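Matching sites in endoglucanase from Ruminococcus champanellensis, a protein that probably hydrolyses internal beta-1,4 linkages in cellulose and other plant polysaccharides as a broad-specificity endoglucanase of glycoside hydrolase family 5 (PDB 6WQV (chain A, 1.45 Å), residues L157-M162 and R206-P211), and in its relative xyloglucanase from Paenibacillus pabuli (PDB 2JEQ (chain B, 1.94 Å), residues L175-M180 and R220-P225). Structure 2 is superposed on structure 1 by the backbone atoms of these residues (RMSD 0.24 Å); each is numbered along its deposited sequence.

Structure 1 (6WQV); sequences LIFEGM and RCLMVP.
One face of the F159 ring carries R206, whose CD stands over the ring centre, 3.6 Å from the centroid, as a CH-pi contact; ring and guanidinium planes are 38° apart. At the guanidinium edge, in plane, NH1 donates to L157 O over 3.0 Å, while N203 and Y153 bind NE and NH2. A water links L157 O to C207 N. The contact joins adjacent parallel strands, 157-160 and 208-211, of the eight-stranded TIM barrel. M209 N donates to F159 O, and G161 N to M209 O. With CG anti to the carbonyl carbon (chi1 -77°), M209 lays SD 3.8 Å from I158 CG2, and CE bends to 3.4 Å from E160 OE2. E160 OE1 forms a salt bridge with R75. M162 CB rests 4.0 Å from P211 CG, just before N163 and Q164 of the glycan pocket.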
loop_
_atom_site.group_PDB
_atom_site.type_symbol
_atom_site.label_atom_id
_atom_site.label_comp_id
_atom_site.label_asym_id
_atom_site.label_seq_id
_atom_site.Cartn_x
_atom_site.Cartn_y
_atom_site.Cartn_z
ATOM N N LEU A 157 12.675 -5.012 -4.054
ATOM C CA LEU A 157 12.135 -3.736 -3.598
ATOM C C LEU A 157 11.339 -3.079 -4.718
ATOM O O LEU A 157 11.862 -2.864 -5.828
ATOM C CB LEU A 157 13.225 -2.787 -3.108
ATOM C CG LEU A 157 12.746 -1.463 -2.517
ATOM C CD1 LEU A 157 11.870 -1.704 -1.295
ATOM C CD2 LEU A 157 13.955 -0.603 -2.187
ATOM N N ILE A 158 10.084 -2.763 -4.421
ATOM C CA ILE A 158 9.149 -2.098 -5.317
ATOM C C ILE A 158 8.828 -0.736 -4.724
ATOM O O ILE A 158 8.609 -0.618 -3.512
ATOM C CB ILE A 158 7.867 -2.951 -5.405
ATOM C CG1 ILE A 158 8.165 -4.326 -5.999
ATOM C CG2 ILE A 158 6.775 -2.223 -6.183
ATOM C CD1 ILE A 158 7.073 -5.345 -5.719
ATOM N N PHE A 159 8.809 0.293 -5.564
ATOM C CA PHE A 159 8.351 1.606 -5.130
ATOM C C PHE A 159 6.893 1.818 -5.562
ATOM O O PHE A 159 6.535 1.526 -6.711
ATOM C CB PHE A 159 9.159 2.726 -5.782
ATOM C CG PHE A 159 10.639 2.719 -5.501
ATOM C CD1 PHE A 159 11.180 2.152 -4.362
ATOM C CD2 PHE A 159 11.488 3.351 -6.390
ATOM C CE1 PHE A 159 12.550 2.196 -4.148
ATOM C CE2 PHE A 159 12.840 3.401 -6.178
ATOM C CZ PHE A 159 13.376 2.820 -5.063
ATOM N N GLU A 160 6.070 2.350 -4.649
ATOM C CA GLU A 160 4.677 2.714 -4.905
ATOM C C GLU A 160 4.533 4.226 -4.746
ATOM O O GLU A 160 4.783 4.770 -3.666
ATOM C CB GLU A 160 3.720 1.987 -3.945
ATOM C CG GLU A 160 2.294 2.455 -4.141
ATOM C CD GLU A 160 1.284 1.657 -3.376
ATOM O OE1 GLU A 160 1.526 1.390 -2.184
ATOM O OE2 GLU A 160 0.246 1.307 -3.976
ATOM N N GLY A 161 4.114 4.907 -5.824
ATOM C CA GLY A 161 4.291 6.355 -5.892
ATOM C C GLY A 161 3.383 7.171 -4.990
ATOM O O GLY A 161 3.760 8.268 -4.561
ATOM N N MET A 162 2.173 6.676 -4.723
ATOM C CA MET A 162 1.197 7.347 -3.879
ATOM C C MET A 162 0.315 6.265 -3.275
ATOM O O MET A 162 0.329 5.113 -3.718
ATOM C CB MET A 162 0.297 8.298 -4.674
ATOM C CG MET A 162 1.016 9.451 -5.330
ATOM S SD MET A 162 -0.121 10.493 -6.240
ATOM C CE MET A 162 -0.389 9.514 -7.708
ATOM N N ARG A 206 13.380 -1.332 -12.097
ATOM C CA ARG A 206 12.568 -1.677 -10.935
ATOM C C ARG A 206 11.081 -1.657 -11.285
ATOM O O ARG A 206 10.612 -0.798 -12.033
ATOM C CB ARG A 206 12.832 -0.665 -9.819
ATOM C CG ARG A 206 12.211 -1.023 -8.469
ATOM C CD ARG A 206 12.633 -0.065 -7.347
ATOM N NE ARG A 206 14.079 0.136 -7.353
ATOM C CZ ARG A 206 14.979 -0.762 -6.952
ATOM N NH1 ARG A 206 14.596 -1.938 -6.478
ATOM N NH2 ARG A 206 16.273 -0.473 -7.033
ATOM N N CYS A 207 10.323 -2.596 -10.726
ATOM C CA CYS A 207 8.875 -2.536 -10.852
ATOM C C CYS A 207 8.313 -1.456 -9.934
ATOM O O CYS A 207 8.776 -1.269 -8.801
ATOM C CB CYS A 207 8.248 -3.890 -10.532
ATOM S SG CYS A 207 8.493 -5.105 -11.835
ATOM N N LEU A 208 7.308 -0.731 -10.431
ATOM C CA LEU A 208 6.709 0.384 -9.720
ATOM C C LEU A 208 5.198 0.199 -9.661
ATOM O O LEU A 208 4.587 -0.344 -10.584
ATOM C CB LEU A 208 7.022 1.688 -10.447
ATOM C CG LEU A 208 8.485 1.955 -10.808
ATOM C CD1 LEU A 208 8.571 3.252 -11.612
ATOM C CD2 LEU A 208 9.354 2.002 -9.577
ATOM N N MET A 209 4.606 0.660 -8.562
ATOM C CA MET A 209 3.169 0.557 -8.339
ATOM C C MET A 209 2.552 1.951 -8.323
ATOM O O MET A 209 3.151 2.903 -7.808
ATOM C CB MET A 209 2.868 -0.165 -7.013
ATOM C CG MET A 209 3.043 -1.684 -7.058
ATOM S SD MET A 209 3.017 -2.461 -5.424
ATOM C CE MET A 209 1.533 -1.714 -4.825
ATOM N N VAL A 210 1.365 2.069 -8.913
ATOM C CA VAL A 210 0.616 3.324 -8.950
ATOM C C VAL A 210 -0.848 3.065 -8.623
ATOM O O VAL A 210 -1.424 2.061 -9.075
ATOM C CB VAL A 210 0.729 4.034 -10.311
ATOM C CG1 VAL A 210 2.126 4.599 -10.524
ATOM C CG2 VAL A 210 0.338 3.091 -11.459
ATOM N N PRO A 211 -1.489 3.959 -7.867
ATOM C CA PRO A 211 -2.923 3.791 -7.588
ATOM C C PRO A 211 -3.815 4.519 -8.571
ATOM O O PRO A 211 -3.390 5.496 -9.194
ATOM C CB PRO A 211 -3.073 4.426 -6.203
ATOM C CG PRO A 211 -2.098 5.591 -6.289
ATOM C CD PRO A 211 -0.921 5.094 -7.123
HETATM O O HOH W 1 11.206 -4.383 -8.255
#

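Structure 2 (2JEQ); sequences LIFESM and RWLLVP.
Over one face of the F177 ring lies R220, its CD above the ring centre and 3.6 Å from the centroid, a CH-pi contact, with ring and guanidinium planes 34° apart. In plane at the guanidinium edge, L175 O accepts from NH1 at 2.9 Å; N217 and Y171 bind NE and NH2. A water at the edge of the W221 ring, in plane, donates to L175 O and accepts a weak bond from W221 N; R258 makes a cation-pi contact with the indole. L223 N donates to F177 O, and S179 N to L223 O. L223 CB lies 4.0 Å from I176 CG2; with CG anti to the backbone N (chi1 178°), CD2 reaches 3.9 Å from E178 CG. E178 OE2 forms a salt bridge with R87. S179 OG is hydrogen-bonded to N203. M180 CG packs 3.8 Å from P225 CG.

What differs
The sharpest difference lies just beyond the end of the first strand: G161(A) has no side chain, whereas S179(B) sends a hydroxymethyl group toward the second strand. S179(B) OG comes to 3.3 Å from P225(B) CD and 3.8 Å from V224(B) CA; in structure 1 the nearest approaches are 5.2 Å, from G161(A) N to P211(A) CD, and 5.1 Å, from G161(A) N to V210(A) CG1. The serine therefore adds packing between the strand ends, while the backbone bond from this position persists, G161(A) N to M209(A) O and S179(B) N to L223(B) O. The next residue is turned: chi1 is -63° in M162(A) and 51° in M180(B), so the place of M162(A) CG is left. Chi3 also differs (-77° against -162°), and the CE atoms stand 1.1 Å apart after superposition; both methionines touch the proline.

At M209(A)/L223(B) the side chains take different routes to one spot. M209(A) CG and SD have no counterpart, nor have L223(B) CG and CD1, yet M209(A) CE and L223(B) CD2 fall 0.4 Å apart after superposition. Beside them the carboxylate of E178(B) is twisted by about 51° from that of E160(A), with the CD atoms 1.0 Å apart; the place of E160(A) OE2 is left, while E178(B) OE2 lies near that of E160(A) OE1. The exchange may contribute to this twist.

At C207(A)/W221(B) the side chains set out alike, with coincident CB atoms, I158(A) CG1 or I176(B) CG1 beside them, and SG of C207(A) 1.2 Å apart from CG of W221(B). Past that point the indole of W221(B) extends where C207(A) has no counterpart, adding a large aromatic surface.

Structure 2 (2JEQ)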
loop_
_atom_site.group_PDB
_atom_site.type_symbol
_atom_site.label_atom_id
_atom_site.label_comp_id
_atom_site.label_asym_id
_atom_site.label_seq_id
_atom_site.Cartn_x
_atom_site.Cartn_y
_atom_site.Cartn_z
ATOM N N LEU B 175 12.666 -4.972 -4.213
ATOM C CA LEU B 175 12.194 -3.674 -3.705
ATOM C C LEU B 175 11.287 -2.952 -4.718
ATOM O O LEU B 175 11.705 -2.642 -5.836
ATOM C CB LEU B 175 13.336 -2.789 -3.228
ATOM C CG LEU B 175 12.895 -1.425 -2.661
ATOM C CD1 LEU B 175 11.909 -1.572 -1.480
ATOM C CD2 LEU B 175 14.093 -0.704 -2.222
ATOM N N ILE B 176 10.042 -2.698 -4.321
ATOM C CA ILE B 176 9.034 -2.068 -5.218
ATOM C C ILE B 176 8.808 -0.660 -4.694
ATOM O O ILE B 176 8.811 -0.471 -3.481
ATOM C CB ILE B 176 7.771 -2.942 -5.231
ATOM C CG1 ILE B 176 8.145 -4.302 -5.853
ATOM C CG2 ILE B 176 6.540 -2.250 -5.923
ATOM C CD1 ILE B 176 7.170 -5.417 -5.604
ATOM N N PHE B 177 8.714 0.322 -5.597
ATOM C CA PHE B 177 8.282 1.687 -5.232
ATOM C C PHE B 177 6.848 1.911 -5.565
ATOM O O PHE B 177 6.408 1.690 -6.714
ATOM C CB PHE B 177 9.069 2.790 -5.952
ATOM C CG PHE B 177 10.517 2.779 -5.670
ATOM C CD1 PHE B 177 11.023 2.147 -4.541
ATOM C CD2 PHE B 177 11.396 3.427 -6.525
ATOM C CE1 PHE B 177 12.416 2.126 -4.297
ATOM C CE2 PHE B 177 12.779 3.397 -6.282
ATOM C CZ PHE B 177 13.267 2.746 -5.158
ATOM N N GLU B 178 6.109 2.383 -4.582
ATOM C CA GLU B 178 4.703 2.703 -4.780
ATOM C C GLU B 178 4.524 4.224 -4.733
ATOM O O GLU B 178 4.807 4.834 -3.705
ATOM C CB GLU B 178 3.900 2.039 -3.673
ATOM C CG GLU B 178 2.383 2.238 -3.732
ATOM C CD GLU B 178 1.721 1.618 -2.497
ATOM O OE1 GLU B 178 2.433 0.970 -1.690
ATOM O OE2 GLU B 178 0.504 1.782 -2.302
ATOM N N SER B 179 4.007 4.823 -5.817
ATOM C CA SER B 179 4.079 6.277 -6.047
ATOM C C SER B 179 3.384 7.108 -4.974
ATOM O O SER B 179 3.785 8.232 -4.637
ATOM C CB SER B 179 3.419 6.598 -7.395
ATOM O OG SER B 179 2.019 6.325 -7.318
ATOM N N MET B 180 2.281 6.575 -4.482
ATOM C CA MET B 180 1.514 7.256 -3.467
ATOM C C MET B 180 0.533 6.244 -2.914
ATOM O O MET B 180 0.534 5.074 -3.337
ATOM C CB MET B 180 0.814 8.498 -4.035
ATOM C CG MET B 180 0.021 8.230 -5.301
ATOM S SD MET B 180 -0.016 9.724 -6.344
ATOM C CE MET B 180 -1.408 9.231 -7.346
ATOM N N ARG B 220 13.195 -1.416 -12.065
ATOM C CA ARG B 220 12.423 -1.986 -10.970
ATOM C C ARG B 220 10.914 -1.789 -11.205
ATOM O O ARG B 220 10.506 -0.884 -11.940
ATOM C CB ARG B 220 12.887 -1.493 -9.586
ATOM C CG ARG B 220 12.170 -0.277 -9.011
ATOM C CD ARG B 220 12.547 -0.051 -7.523
ATOM N NE ARG B 220 13.981 0.186 -7.387
ATOM C CZ ARG B 220 14.846 -0.685 -6.874
ATOM N NH1 ARG B 220 14.428 -1.870 -6.414
ATOM N NH2 ARG B 220 16.141 -0.368 -6.841
ATOM N N TRP B 221 10.134 -2.710 -10.655
ATOM C CA TRP B 221 8.689 -2.598 -10.615
ATOM C C TRP B 221 8.251 -1.336 -9.889
ATOM O O TRP B 221 8.686 -1.096 -8.760
ATOM C CB TRP B 221 8.116 -3.808 -9.883
ATOM C CG TRP B 221 8.191 -5.034 -10.705
ATOM C CD1 TRP B 221 9.089 -6.047 -10.590
ATOM C CD2 TRP B 221 7.354 -5.357 -11.819
ATOM N NE1 TRP B 221 8.842 -7.011 -11.551
ATOM C CE2 TRP B 221 7.794 -6.597 -12.331
ATOM C CE3 TRP B 221 6.279 -4.710 -12.442
ATOM C CZ2 TRP B 221 7.175 -7.224 -13.421
ATOM C CZ3 TRP B 221 5.670 -5.325 -13.535
ATOM C CH2 TRP B 221 6.121 -6.576 -14.010
ATOM N N LEU B 222 7.347 -0.576 -10.522
ATOM C CA LEU B 222 6.756 0.612 -9.903
ATOM C C LEU B 222 5.245 0.443 -9.812
ATOM O O LEU B 222 4.578 0.107 -10.804
ATOM C CB LEU B 222 7.134 1.890 -10.684
ATOM C CG LEU B 222 8.608 2.032 -11.125
ATOM C CD1 LEU B 222 8.834 3.217 -12.083
ATOM C CD2 LEU B 222 9.523 2.161 -9.909
ATOM N N LEU B 223 4.707 0.692 -8.618
ATOM C CA LEU B 223 3.293 0.450 -8.300
ATOM C C LEU B 223 2.571 1.789 -8.232
ATOM O O LEU B 223 3.060 2.725 -7.579
ATOM C CB LEU B 223 3.172 -0.324 -6.952
ATOM C CG LEU B 223 1.803 -0.660 -6.375
ATOM C CD1 LEU B 223 1.007 -1.478 -7.381
ATOM C CD2 LEU B 223 1.796 -1.422 -5.001
ATOM N N VAL B 224 1.441 1.909 -8.944
ATOM C CA VAL B 224 0.702 3.184 -8.999
ATOM C C VAL B 224 -0.791 2.945 -8.779
ATOM O O VAL B 224 -1.329 1.929 -9.244
ATOM C CB VAL B 224 0.899 3.959 -10.353
ATOM C CG1 VAL B 224 2.391 4.324 -10.576
ATOM C CG2 VAL B 224 0.267 3.196 -11.569
ATOM N N PRO B 225 -1.462 3.836 -8.039
ATOM C CA PRO B 225 -2.917 3.671 -7.882
ATOM C C PRO B 225 -3.720 4.549 -8.821
ATOM O O PRO B 225 -3.149 5.387 -9.497
ATOM C CB PRO B 225 -3.142 4.183 -6.466
ATOM C CG PRO B 225 -2.192 5.302 -6.336
ATOM C CD PRO B 225 -0.966 4.945 -7.197
HETATM O O HOH W 2 10.798 -4.008 -8.072
#